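Local coordinates for Ent-copalyl diphosphate synthase (Streptomyces platensis, PDB 5BP8), which is a mostly helical bacterial synthase of the terpene cyclase family, related to the squalene-hopene cyclases, at residues E128-A131 with P132-A136; P184-E187 with K188-H191. All coordinates share one frame; numbering follows the deposited sequence.

How the interactions relate
Interaction 1 is a buried turn inside helix 127-144. Interaction 2 is a surface turn in the loop between helices 171-179 and 193-196. Both are local contacts within continuous chain, and their centres lie about 16 Å apart. They meet directly where Phe-129 CE2 packs on Leu-189 CD2 at 4.0 Å. Both also border helices 171-179 and 193-196. A proline interrupts the regular main-chain ladder of interaction 1, and its side-chain contacts are mainly apolar. Interaction 2 adds polar side-chain and water contacts: an indole N-H donates to a carbonyl, and a water joins two backbone atoms. A C-H group also lies over the indole face.

Interaction 1 (E128-A131 with P132-A136)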
loop_
_atom_site.group_PDB
_atom_site.type_symbol
_atom_site.label_atom_id
_atom_site.label_comp_id
_atom_site.label_asym_id
_atom_site.label_seq_id
_atom_site.Cartn_x
_atom_site.Cartn_y
_atom_site.Cartn_z
ATOM N N GLU A 128 -14.992 -4.211 2.294
ATOM C CA GLU A 128 -16.395 -4.620 2.156
ATOM C C GLU A 128 -16.559 -6.003 1.524
ATOM O O GLU A 128 -17.659 -6.561 1.561
ATOM C CB GLU A 128 -17.159 -3.619 1.290
ATOM C CG GLU A 128 -17.158 -2.217 1.845
ATOM C CD GLU A 128 -17.539 -1.191 0.780
ATOM O OE1 GLU A 128 -16.802 -1.047 -0.231
ATOM O OE2 GLU A 128 -18.584 -0.548 0.955
ATOM N N PHE A 129 -15.510 -6.530 0.911
ATOM C CA PHE A 129 -15.533 -7.897 0.392
ATOM C C PHE A 129 -14.753 -8.823 1.297
ATOM O O PHE A 129 -15.244 -9.877 1.699
ATOM C CB PHE A 129 -14.985 -7.944 -1.038
ATOM C CG PHE A 129 -15.738 -7.040 -1.979
ATOM C CD1 PHE A 129 -16.994 -7.394 -2.409
ATOM C CD2 PHE A 129 -15.223 -5.801 -2.360
ATOM C CE1 PHE A 129 -17.720 -6.548 -3.245
ATOM C CE2 PHE A 129 -15.936 -4.953 -3.185
ATOM C CZ PHE A 129 -17.182 -5.325 -3.639
ATOM N N VAL A 130 -13.524 -8.419 1.589
ATOM C CA VAL A 130 -12.581 -9.238 2.321
ATOM C C VAL A 130 -13.111 -9.606 3.726
ATOM O O VAL A 130 -13.076 -10.773 4.132
ATOM C CB VAL A 130 -11.273 -8.446 2.450
ATOM C CG1 VAL A 130 -10.329 -9.087 3.436
ATOM C CG2 VAL A 130 -10.612 -8.347 1.074
ATOM N N ALA A 131 -13.592 -8.608 4.444
ATOM C CA ALA A 131 -13.962 -8.814 5.843
ATOM C C ALA A 131 -15.195 -9.725 6.005
ATOM O O ALA A 131 -15.108 -10.741 6.710
ATOM C CB ALA A 131 -14.122 -7.491 6.562
ATOM N N PRO A 132 -16.295 -9.456 5.262
ATOM C CA PRO A 132 -17.415 -10.403 5.403
ATOM C C PRO A 132 -17.123 -11.774 4.849
ATOM O O PRO A 132 -17.648 -12.780 5.355
ATOM C CB PRO A 132 -18.569 -9.765 4.625
ATOM C CG PRO A 132 -17.989 -8.577 3.930
ATOM C CD PRO A 132 -16.651 -8.245 4.497
ATOM N N SER A 133 -16.310 -11.843 3.798
ATOM C CA SER A 133 -15.912 -13.131 3.277
ATOM C C SER A 133 -15.246 -14.006 4.335
ATOM O O SER A 133 -15.583 -15.181 4.516
ATOM C CB SER A 133 -14.989 -12.950 2.075
ATOM O OG SER A 133 -14.758 -14.211 1.509
ATOM N N LEU A 134 -14.312 -13.419 5.063
ATOM C CA LEU A 134 -13.548 -14.154 6.066
ATOM C C LEU A 134 -14.388 -14.497 7.292
ATOM O O LEU A 134 -14.288 -15.608 7.855
ATOM C CB LEU A 134 -12.335 -13.324 6.493
ATOM C CG LEU A 134 -11.260 -13.285 5.404
ATOM C CD1 LEU A 134 -10.218 -12.256 5.710
ATOM C CD2 LEU A 134 -10.614 -14.653 5.175
ATOM N N LEU A 135 -15.196 -13.533 7.712
ATOM C CA LEU A 135 -16.096 -13.748 8.840
ATOM C C LEU A 135 -17.042 -14.941 8.585
ATOM O O LEU A 135 -17.220 -15.784 9.468
ATOM C CB LEU A 135 -16.882 -12.482 9.144
ATOM C CG LEU A 135 -17.819 -12.535 10.355
ATOM C CD1 LEU A 135 -17.049 -12.897 11.593
ATOM C CD2 LEU A 135 -18.507 -11.198 10.572
ATOM N N ALA A 136 -17.618 -15.024 7.375
ATOM C CA ALA A 136 -18.480 -16.156 7.013
ATOM C C ALA A 136 -17.703 -17.473 7.030
ATOM O O ALA A 136 -18.216 -18.473 7.537
ATOM C CB ALA A 136 -19.140 -15.946 5.647
#
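A proline kink within helix 127-144 brings Pro-132 against the preceding turn, where its ring meets Glu-128 and Ala-131. The proline nitrogen has no hydrogen to give, so the bond to the carbonyl one turn back is missing. The ring occupies that position, with Pro-132 CG 3.1 Å from Glu-128 O. Packing is also tight beside the peptide link, where Ala-131 CB lies 3.4 Å from Pro-132 CD.

The ladder resumes at once. Ser-133 N donates to Phe-129 O at 3.1 Å, Leu-134 N to Val-130 O at 3.1 Å, and Leu-135 N to Ala-131 O at 3.0 Å. The last is the straightest, with an N-H...O angle of 168°.

Val-130 and Leu-134 form an apolar pair along one side of the helix. Their side chains lie alongside each other and point the same way. Val-130 has CG1 anti to the backbone N (chi1 168°), and this branch meets Leu-134 CD1 at 3.9 Å. Leu-134 CG also comes to 3.4 Å from Val-130 O. Both side chains pack on Tyr-32 of helix 31-40, and both touch helix 72-86. Ser-133 faces helix 171-179, and its OG hydrogen-bonds to Ala-195 O. Glu-128 OE1 forms a salt bridge with Arg-345.

One backbone bond is therefore lost, and the proline ring lies close to the carbonyl that would have accepted it. The kink remains a local break, because the three following N-H groups are satisfied and the buried serine hydroxyl has its own partner.

Interaction 2 (P184-E187 with K188-H191); sequences PLPE and KLWH
Trp-190 and Glu-187 each have CG anti to their own carbonyl carbon (chi1 -66° and -72°). These torsions lay the glutamate alongside the indole, both pointing the same way. Glu-187 CA sits over the five-membered ring of Trp-190, 3.6 Å from its centroid and 8° off the normal, as a CH-pi contact. Further along, Glu-187 CG meets Trp-190 CZ2 at 3.7 Å. The indole is also held at its edge, where Trp-190 NE1 donates to Leu-185 O at 2.9 Å. That donor stands above the carbonyl plane.

Two main-chain bonds close the turn: Leu-189 N to Pro-186 O at 2.8 Å and Trp-190 N to Glu-187 O at 3.1 Å. A water also donates to Glu-187 O at 2.8 Å and accepts from His-191 N. Leu-185 and Leu-189 cross at about a right angle, with Leu-185 CG on Leu-189 CB at 3.8 Å.

Leu-185 reaches inward to Val-176 of helix 171-179 and to Leu-193 and Val-196 of helix 193-196. At the far end of the turn, His-191 bonds through its ring to Gly-218 O and to Asp-497, which follows strand 495-496.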
loop_
_atom_site.group_PDB
_atom_site.type_symbol
_atom_site.label_atom_id
_atom_site.label_comp_id
_atom_site.label_asym_id
_atom_site.label_seq_id
_atom_site.Cartn_x
_atom_site.Cartn_y
_atom_site.Cartn_z
ATOM N N PRO A 184 -17.915 -10.567 -15.938
ATOM C CA PRO A 184 -16.626 -10.616 -15.271
ATOM C C PRO A 184 -16.502 -9.652 -14.111
ATOM O O PRO A 184 -17.034 -8.533 -14.147
ATOM C CB PRO A 184 -15.641 -10.251 -16.369
ATOM C CG PRO A 184 -16.452 -9.560 -17.414
ATOM C CD PRO A 184 -17.829 -10.076 -17.318
ATOM N N LEU A 185 -15.799 -10.099 -13.072
ATOM C CA LEU A 185 -15.394 -9.221 -11.991
ATOM C C LEU A 185 -14.697 -7.990 -12.582
ATOM O O LEU A 185 -13.867 -8.144 -13.469
ATOM C CB LEU A 185 -14.413 -10.013 -11.112
ATOM C CG LEU A 185 -13.993 -9.401 -9.773
ATOM C CD1 LEU A 185 -15.204 -9.226 -8.874
ATOM C CD2 LEU A 185 -12.991 -10.329 -9.118
ATOM N N PRO A 186 -15.034 -6.753 -12.122
ATOM C CA PRO A 186 -14.255 -5.614 -12.617
ATOM C C PRO A 186 -12.747 -5.752 -12.373
ATOM O O PRO A 186 -12.314 -6.292 -11.332
ATOM C CB PRO A 186 -14.815 -4.420 -11.833
ATOM C CG PRO A 186 -16.221 -4.826 -11.497
ATOM C CD PRO A 186 -16.145 -6.318 -11.270
ATOM N N GLU A 187 -11.964 -5.231 -13.321
ATOM C CA GLU A 187 -10.516 -5.343 -13.268
ATOM C C GLU A 187 -9.924 -4.884 -11.929
ATOM O O GLU A 187 -9.005 -5.514 -11.417
ATOM C CB GLU A 187 -9.874 -4.559 -14.405
ATOM C CG GLU A 187 -10.071 -5.201 -15.756
ATOM C CD GLU A 187 -9.219 -4.553 -16.834
ATOM O OE1 GLU A 187 -8.389 -3.658 -16.522
ATOM O OE2 GLU A 187 -9.409 -4.948 -17.995
ATOM N N LYS A 188 -10.438 -3.789 -11.376
ATOM C CA LYS A 188 -9.890 -3.256 -10.133
ATOM C C LYS A 188 -10.149 -4.180 -8.935
ATOM O O LYS A 188 -9.529 -4.000 -7.866
ATOM C CB LYS A 188 -10.450 -1.868 -9.850
ATOM C CG LYS A 188 -11.883 -1.880 -9.328
ATOM C CD LYS A 188 -12.510 -0.503 -9.482
ATOM C CE LYS A 188 -11.801 0.528 -8.626
ATOM N NZ LYS A 188 -12.460 1.872 -8.688
ATOM N N LEU A 189 -11.092 -5.114 -9.076
ATOM C CA LEU A 189 -11.371 -6.098 -8.018
ATOM C C LEU A 189 -10.691 -7.444 -8.246
ATOM O O LEU A 189 -10.820 -8.335 -7.418
ATOM C CB LEU A 189 -12.888 -6.314 -7.872
ATOM C CG LEU A 189 -13.619 -5.036 -7.383
ATOM C CD1 LEU A 189 -15.127 -5.252 -7.421
ATOM C CD2 LEU A 189 -13.170 -4.632 -5.989
ATOM N N TRP A 190 -9.955 -7.622 -9.338
ATOM C CA TRP A 190 -9.193 -8.866 -9.486
ATOM C C TRP A 190 -8.217 -9.075 -8.337
ATOM O O TRP A 190 -7.967 -10.203 -7.930
ATOM C CB TRP A 190 -8.410 -8.878 -10.794
ATOM C CG TRP A 190 -9.291 -8.904 -12.035
ATOM C CD1 TRP A 190 -10.668 -8.979 -12.082
ATOM C CD2 TRP A 190 -8.846 -8.856 -13.407
ATOM N NE1 TRP A 190 -11.093 -8.963 -13.406
ATOM C CE2 TRP A 190 -10.002 -8.894 -14.228
ATOM C CE3 TRP A 190 -7.601 -8.730 -14.006
ATOM C CZ2 TRP A 190 -9.931 -8.861 -15.620
ATOM C CZ3 TRP A 190 -7.524 -8.682 -15.390
ATOM C CH2 TRP A 190 -8.689 -8.751 -16.183
ATOM N N HIS A 191 -7.655 -7.978 -7.842
ATOM C CA HIS A 191 -6.756 -7.996 -6.699
ATOM C C HIS A 191 -7.396 -8.626 -5.452
ATOM O O HIS A 191 -6.660 -9.089 -4.556
ATOM C CB HIS A 191 -6.332 -6.560 -6.377
ATOM C CG HIS A 191 -5.215 -6.476 -5.394
ATOM N ND1 HIS A 191 -3.925 -6.818 -5.712
ATOM C CD2 HIS A 191 -5.193 -6.108 -4.089
ATOM C CE1 HIS A 191 -3.152 -6.672 -4.652
ATOM N NE2 HIS A 191 -3.899 -6.240 -3.652
HETATM O O HOH W 1 -7.000 -5.574 -9.498
#